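Octaprenyl-diphosphate synthase (Roseobacter denitrificans, PDB 4JXN) probably synthesises all-trans-octaprenyl diphosphate, the side-chain precursor of isoprenoid quinones, by adding five isopentenyl diphosphate units to farnesyl diphosphate with the help of magnesium. Local coordinates at residues A[306-310]-A[322-327]; A[57-62]-A[184-189]; A[299-303]-A[329-333]. Residue numbers count along the deposited sequence, not the author numbering.

Interaction 1. Residues A[306-310]-A[322-327]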
# COMPACT_ATOMS: atom_id res chain seq x y z
N ALA A 306 -27.40 11.44 7.11
CA ALA A 306 -26.24 11.72 7.95
C ALA A 306 -26.69 12.41 9.23
O ALA A 306 -26.39 11.95 10.33
CB ALA A 306 -25.24 12.59 7.21
N LYS A 307 -27.44 13.50 9.09
CA LYS A 307 -27.86 14.26 10.25
C LYS A 307 -28.74 13.46 11.20
O LYS A 307 -28.60 13.55 12.40
CB LYS A 307 -28.60 15.52 9.82
CG LYS A 307 -27.92 16.29 8.71
CD LYS A 307 -28.91 17.17 7.99
CE LYS A 307 -29.18 18.43 8.78
NZ LYS A 307 -30.15 19.31 8.08
N ALA A 308 -29.65 12.68 10.65
CA ALA A 308 -30.50 11.83 11.48
C ALA A 308 -29.69 10.81 12.26
O ALA A 308 -30.04 10.47 13.38
CB ALA A 308 -31.56 11.13 10.65
N ALA A 309 -28.62 10.32 11.66
CA ALA A 309 -27.78 9.32 12.33
C ALA A 309 -27.13 9.87 13.62
O ALA A 309 -26.72 9.09 14.48
CB ALA A 309 -26.71 8.81 11.38
N LEU A 310 -27.04 11.19 13.74
CA LEU A 310 -26.55 11.81 14.97
C LEU A 310 -27.58 11.87 16.11
O LEU A 310 -27.22 12.18 17.23
CB LEU A 310 -26.06 13.22 14.67
CG LEU A 310 -24.88 13.32 13.69
CD1 LEU A 310 -24.77 14.72 13.13
CD2 LEU A 310 -23.58 12.91 14.36
N LEU A 322 -21.27 18.98 12.95
CA LEU A 322 -21.46 17.85 12.04
C LEU A 322 -22.79 17.90 11.28
O LEU A 322 -22.90 17.36 10.18
CB LEU A 322 -21.38 16.54 12.82
CG LEU A 322 -20.03 16.10 13.41
CD1 LEU A 322 -20.09 14.65 13.82
CD2 LEU A 322 -18.87 16.33 12.46
N VAL A 323 -23.79 18.51 11.91
CA VAL A 323 -25.09 18.78 11.28
C VAL A 323 -24.92 19.82 10.18
O VAL A 323 -25.26 19.56 9.02
CB VAL A 323 -26.12 19.24 12.34
CG1 VAL A 323 -27.43 19.67 11.69
CG2 VAL A 323 -26.38 18.15 13.38
N ASP A 324 -24.35 20.97 10.54
CA ASP A 324 -24.00 22.02 9.58
C ASP A 324 -23.16 21.48 8.41
O ASP A 324 -23.34 21.89 7.27
CB ASP A 324 -23.23 23.16 10.28
CG ASP A 324 -24.06 23.86 11.37
OD1 ASP A 324 -25.31 23.80 11.31
OD2 ASP A 324 -23.46 24.48 12.28
N LEU A 325 -22.24 20.56 8.71
CA LEU A 325 -21.39 19.95 7.69
C LEU A 325 -22.24 19.18 6.70
O LEU A 325 -21.94 19.18 5.51
CB LEU A 325 -20.37 19.01 8.34
CG LEU A 325 -19.34 18.34 7.42
CD1 LEU A 325 -18.66 19.32 6.46
CD2 LEU A 325 -18.29 17.65 8.27
N ALA A 326 -23.28 18.52 7.20
CA ALA A 326 -24.16 17.73 6.33
C ALA A 326 -24.89 18.64 5.34
O ALA A 326 -25.01 18.32 4.16
CB ALA A 326 -25.15 16.93 7.17
N ASP A 327 -25.33 19.80 5.83
CA ASP A 327 -25.91 20.84 4.97
C ASP A 327 -24.86 21.49 4.04
O ASP A 327 -25.10 21.68 2.85
CB ASP A 327 -26.59 21.91 5.84
CG ASP A 327 -27.78 21.37 6.63
OD1 ASP A 327 -28.54 20.54 6.08
OD2 ASP A 327 -27.96 21.77 7.81
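Residues 306-308 and the whole of 322-327 are helical, and the two backbones run in roughly opposite directions: Ala306 CA to Leu310 CA spans 7.0 Å, and 322-327 passes it the other way. The closest CA pair is Lys307 and Val323, at 5.4 Å. Within the first segment Leu310 N bonds to Lys307 O at 3.1 Å, an i to i-3 bond. In 322-327 the helix is under way, with Ala326 N to Leu322 O at 3.2 Å. Ala306 and Ala326 face each other, CB to CB 4.3 Å. Linked by a short connection, the two helices make an antiparallel helical hairpin at the C-terminal end of the all-alpha isoprenoid synthase fold. Lys307 leaves its helix sideways, but its chain (m, t, p, t) bends across the neighbour. Its CG makes a tight contact of 3.2 Å with Ala326 CB, CE packs on Val323 CG1 at 3.6 Å, and NZ forms a salt bridge with Asp327, 2.8 Å from OD1, with a weak second hydrogen bond of 3.3 Å from NZ to OD2. Deeper in, Leu310 CD1 rests against both Leu322 CB (3.9 Å) and Val323 CG2 (3.8 Å). Tyr209 of helix 200-224 adjoins this apolar patch, touching Ala306 and Leu310, while its OH hydrogen-bonds to Leu322 O.

Interaction 2. Residues A[57-62]-A[184-189]; sequences LRPMLT and LFSAAT
This is a buried helix-helix packing contact near the centre of the chain, joining the start of helix 57-68 to the middle of helix 170-196. Both segments are helical throughout, and their short axes run in roughly the same direction, at 32° with a closest approach of 7.9 Å. The register sets Arg58 against Phe185 (CA-CA 6.1 Å) and Thr62 against Ala188 (CA-CA 4.8 Å). The tighter end depends on Ala188, whose CB points at the partner helix and meets Arg58 O at 3.6 Å and Leu61 CB at 4.1 Å. There Thr62, with chi1 m, donates a hydrogen bond from OG1 to Ala188 O (2.7 Å), and Thr62 CA makes a CA-H...O contact with the same oxygen at 3.2 Å. Leu61 (m, t) points across, placing CB 3.7 Å from Thr189 CG2 and CD1 3.7 Å from Phe185 CD2. At the wider end Phe185 (chi1 -84°, chi2 58°) fills the gap: CE2 lies 3.4 Å from Leu57 CD1, and CE1 lies over one face of the Arg58 guanidinium, 3.7 Å from NE. Arg58 CD also touches Leu184 CD2 at 3.8 Å. Phe217 of helix 200-224 meets the Phe185 ring, with planes at about 50°. Such packing belongs to the helical core of the isoprenoid synthase fold, and the start of 57-62 probably belongs to the basic motif that in FPP/GGPP synthases contributes to binding isopentenyl diphosphate.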
# COMPACT_ATOMS: atom_id res chain seq x y z
N LEU A 57 -11.29 17.83 5.18
CA LEU A 57 -12.44 17.33 5.97
C LEU A 57 -12.28 15.90 6.48
O LEU A 57 -12.81 15.56 7.54
CB LEU A 57 -13.78 17.54 5.23
CG LEU A 57 -14.39 16.48 4.32
CD1 LEU A 57 -14.93 15.29 5.10
CD2 LEU A 57 -15.50 17.11 3.48
N ARG A 58 -11.54 15.06 5.77
CA ARG A 58 -11.36 13.68 6.22
C ARG A 58 -10.69 13.59 7.61
O ARG A 58 -11.24 12.98 8.51
CB ARG A 58 -10.60 12.84 5.19
CG ARG A 58 -11.48 12.36 4.06
CD ARG A 58 -10.68 11.91 2.84
NE ARG A 58 -11.45 12.03 1.61
CZ ARG A 58 -11.73 13.18 1.00
NH1 ARG A 58 -11.28 14.34 1.49
NH2 ARG A 58 -12.45 13.18 -0.12
N PRO A 59 -9.50 14.21 7.77
CA PRO A 59 -8.86 14.19 9.09
C PRO A 59 -9.67 14.95 10.13
O PRO A 59 -9.63 14.59 11.31
CB PRO A 59 -7.49 14.85 8.84
CG PRO A 59 -7.66 15.61 7.59
CD PRO A 59 -8.59 14.76 6.76
N MET A 60 -10.38 15.99 9.68
CA MET A 60 -11.31 16.75 10.55
C MET A 60 -12.40 15.88 11.16
O MET A 60 -12.81 16.09 12.31
CB MET A 60 -12.00 17.89 9.78
CG MET A 60 -11.27 19.25 9.82
SD MET A 60 -12.33 20.68 9.45
CE MET A 60 -12.69 20.44 7.71
N LEU A 61 -12.91 14.93 10.38
CA LEU A 61 -13.94 14.01 10.87
C LEU A 61 -13.47 13.22 12.09
O LEU A 61 -14.24 13.01 13.03
CB LEU A 61 -14.38 13.06 9.77
CG LEU A 61 -15.27 13.70 8.70
CD1 LEU A 61 -15.56 12.69 7.61
CD2 LEU A 61 -16.56 14.26 9.30
N THR A 62 -12.21 12.80 12.06
CA THR A 62 -11.63 11.98 13.12
C THR A 62 -11.50 12.77 14.40
O THR A 62 -11.88 12.31 15.48
CB THR A 62 -10.27 11.38 12.67
OG1 THR A 62 -10.48 10.54 11.53
CG2 THR A 62 -9.61 10.57 13.81
N LEU A 184 -13.65 5.66 3.81
CA LEU A 184 -12.69 6.46 4.61
C LEU A 184 -13.39 7.47 5.51
O LEU A 184 -12.97 7.68 6.65
CB LEU A 184 -11.68 7.17 3.70
CG LEU A 184 -10.43 7.75 4.40
CD1 LEU A 184 -9.72 6.68 5.22
CD2 LEU A 184 -9.48 8.34 3.38
N PHE A 185 -14.45 8.11 5.01
CA PHE A 185 -15.26 9.00 5.84
C PHE A 185 -15.76 8.23 7.07
O PHE A 185 -15.56 8.64 8.21
CB PHE A 185 -16.50 9.51 5.08
CG PHE A 185 -16.25 10.72 4.20
CD1 PHE A 185 -15.30 10.70 3.19
CD2 PHE A 185 -17.03 11.86 4.35
CE1 PHE A 185 -15.11 11.80 2.37
CE2 PHE A 185 -16.85 12.96 3.53
CZ PHE A 185 -15.88 12.94 2.55
N SER A 186 -16.38 7.09 6.81
CA SER A 186 -17.04 6.34 7.86
C SER A 186 -15.99 5.77 8.81
O SER A 186 -16.23 5.68 10.01
CB SER A 186 -17.91 5.22 7.25
OG SER A 186 -17.12 4.34 6.46
N ALA A 187 -14.82 5.43 8.29
CA ALA A 187 -13.73 4.94 9.13
C ALA A 187 -13.15 6.07 9.94
O ALA A 187 -12.88 5.90 11.13
CB ALA A 187 -12.65 4.30 8.28
N ALA A 188 -12.95 7.22 9.30
CA ALA A 188 -12.43 8.42 10.01
C ALA A 188 -13.25 8.79 11.25
O ALA A 188 -12.70 9.12 12.30
CB ALA A 188 -12.35 9.60 9.06
N THR A 189 -14.57 8.75 11.12
CA THR A 189 -15.48 9.14 12.17
C THR A 189 -15.56 8.05 13.20
O THR A 189 -15.53 8.31 14.40
CB THR A 189 -16.90 9.38 11.61
OG1 THR A 189 -17.32 8.26 10.82
CG2 THR A 189 -16.93 10.61 10.77

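Interaction 3. Residues A[299-303]-A[329-333]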
# COMPACT_ATOMS: atom_id res chain seq x y z
N ALA A 299 -28.57 12.85 -3.36
CA ALA A 299 -27.64 13.69 -2.58
C ALA A 299 -28.29 14.26 -1.30
O ALA A 299 -27.80 14.04 -0.20
CB ALA A 299 -27.08 14.81 -3.42
N ARG A 300 -29.39 14.98 -1.47
CA ARG A 300 -30.06 15.61 -0.34
C ARG A 300 -30.55 14.59 0.70
O ARG A 300 -30.51 14.84 1.92
CB ARG A 300 -31.22 16.49 -0.84
CG ARG A 300 -30.75 17.72 -1.62
CD ARG A 300 -31.89 18.69 -1.89
NE ARG A 300 -32.66 18.30 -3.07
CZ ARG A 300 -32.49 18.79 -4.30
NH1 ARG A 300 -31.56 19.72 -4.53
NH2 ARG A 300 -33.24 18.34 -5.30
N THR A 301 -30.97 13.42 0.22
CA THR A 301 -31.54 12.36 1.06
C THR A 301 -30.48 11.69 1.94
O THR A 301 -30.70 11.41 3.13
CB THR A 301 -32.25 11.32 0.17
OG1 THR A 301 -33.43 11.91 -0.40
CG2 THR A 301 -32.64 10.09 0.96
N GLN A 302 -29.32 11.43 1.36
CA GLN A 302 -28.20 10.91 2.12
C GLN A 302 -27.68 11.92 3.14
O GLN A 302 -27.33 11.56 4.26
CB GLN A 302 -27.09 10.54 1.18
CG GLN A 302 -27.45 9.37 0.29
CD GLN A 302 -27.19 8.04 0.97
OE1 GLN A 302 -26.58 7.97 2.04
NE2 GLN A 302 -27.63 6.97 0.33
N ALA A 303 -27.62 13.19 2.75
CA ALA A 303 -27.24 14.25 3.69
C ALA A 303 -28.22 14.37 4.87
O ALA A 303 -27.81 14.65 5.99
CB ALA A 303 -27.13 15.57 2.96
N VAL A 329 -22.14 20.20 2.80
CA VAL A 329 -21.76 19.31 1.70
C VAL A 329 -22.74 19.43 0.52
O VAL A 329 -22.33 19.33 -0.63
CB VAL A 329 -21.63 17.84 2.15
CG1 VAL A 329 -21.61 16.89 0.96
CG2 VAL A 329 -20.37 17.65 2.98
N VAL A 330 -24.02 19.67 0.78
CA VAL A 330 -25.00 19.76 -0.30
C VAL A 330 -25.40 21.20 -0.67
O VAL A 330 -26.30 21.40 -1.48
CB VAL A 330 -26.26 18.92 -0.00
CG1 VAL A 330 -25.95 17.44 -0.14
CG2 VAL A 330 -26.83 19.24 1.38
N GLU A 331 -24.72 22.20 -0.11
CA GLU A 331 -25.12 23.60 -0.36
C GLU A 331 -24.98 24.01 -1.84
O GLU A 331 -25.77 24.81 -2.33
CB GLU A 331 -24.34 24.57 0.54
CG GLU A 331 -22.92 24.88 0.09
CD GLU A 331 -22.34 26.06 0.82
OE1 GLU A 331 -21.21 25.93 1.35
OE2 GLU A 331 -23.01 27.12 0.88
N ARG A 332 -23.98 23.45 -2.53
CA ARG A 332 -23.71 23.79 -3.93
C ARG A 332 -24.69 23.20 -4.96
O ARG A 332 -24.49 23.36 -6.16
CB ARG A 332 -22.28 23.40 -4.31
CG ARG A 332 -21.21 24.32 -3.74
CD ARG A 332 -19.83 23.90 -4.21
NE ARG A 332 -19.46 22.59 -3.67
CZ ARG A 332 -18.41 21.87 -4.06
NH1 ARG A 332 -17.58 22.31 -5.01
NH2 ARG A 332 -18.18 20.69 -3.49
N ILE A 333 -25.73 22.51 -4.49
CA ILE A 333 -26.80 22.04 -5.37
C ILE A 333 -28.14 22.55 -4.86
O ILE A 333 -29.19 22.03 -5.22
CB ILE A 333 -26.82 20.49 -5.47
CG1 ILE A 333 -27.07 19.85 -4.10
CG2 ILE A 333 -25.51 20.00 -6.06
CD1 ILE A 333 -27.25 18.34 -4.12
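Ala299 opens the contact from the face of helix 291-309 that looks at the end of the chain. Its CB lies 3.6 Å from Ile333 CD1 and 4.4 Å from Val330 CG1, and its O comes within 3.9 Å of that same CG1. Arg300 is nearest by backbone, its CA 6.5 Å from that of Val330. The side chain starts sideways and then folds nearer, so that CG passes 4.3 Å from Ile333 CD1 and NH1 stops 3.4 Å from Ile333 O. That oxygen lies at the edge of the guanidinium, close to its plane, but the angle is too poor for a hydrogen bond, and the contact rests on apolar packing. One helical turn after Ala299, with Ala303 N bonded to Ala299 O at 3.1 Å, Ala303 CB closes on Val330 CG1 at 3.8 Å. The valine therefore packs against two alanines spaced i, i+4. Across from them Val330 to Ile333 form a type I beta turn (Ile333 N to Val330 O, 3.3 Å), which brings Ile333, the last modelled residue, back toward Ala299. The C-terminal turn thus packs against helix 291-309, while helix 200-224 touches both segments, meeting Ala299 through Ile219 and Val329 through Leu213.

Interactions 1 and 3 are two levels of one antiparallel pairing between helices 291-309 and 317-330. Interaction 1 is nested inside the loop closed by interaction 3, their centres are 11 Å apart, and Ala326 O meets Ala303 CB at 3.7 Å. Interaction 2 closes earlier in the chain and lies deeper. Its centre is 14 Å from that of interaction 1, which it touches through Leu61 CD2 and Leu325 CD2 at 3.9 Å, and 18 Å from that of interaction 3. Helix 200-224 borders all three. In this family helices equivalent to 75-94 and 200-224 carry the aspartate-rich magnesium-binding motifs; interaction 2 packs against both.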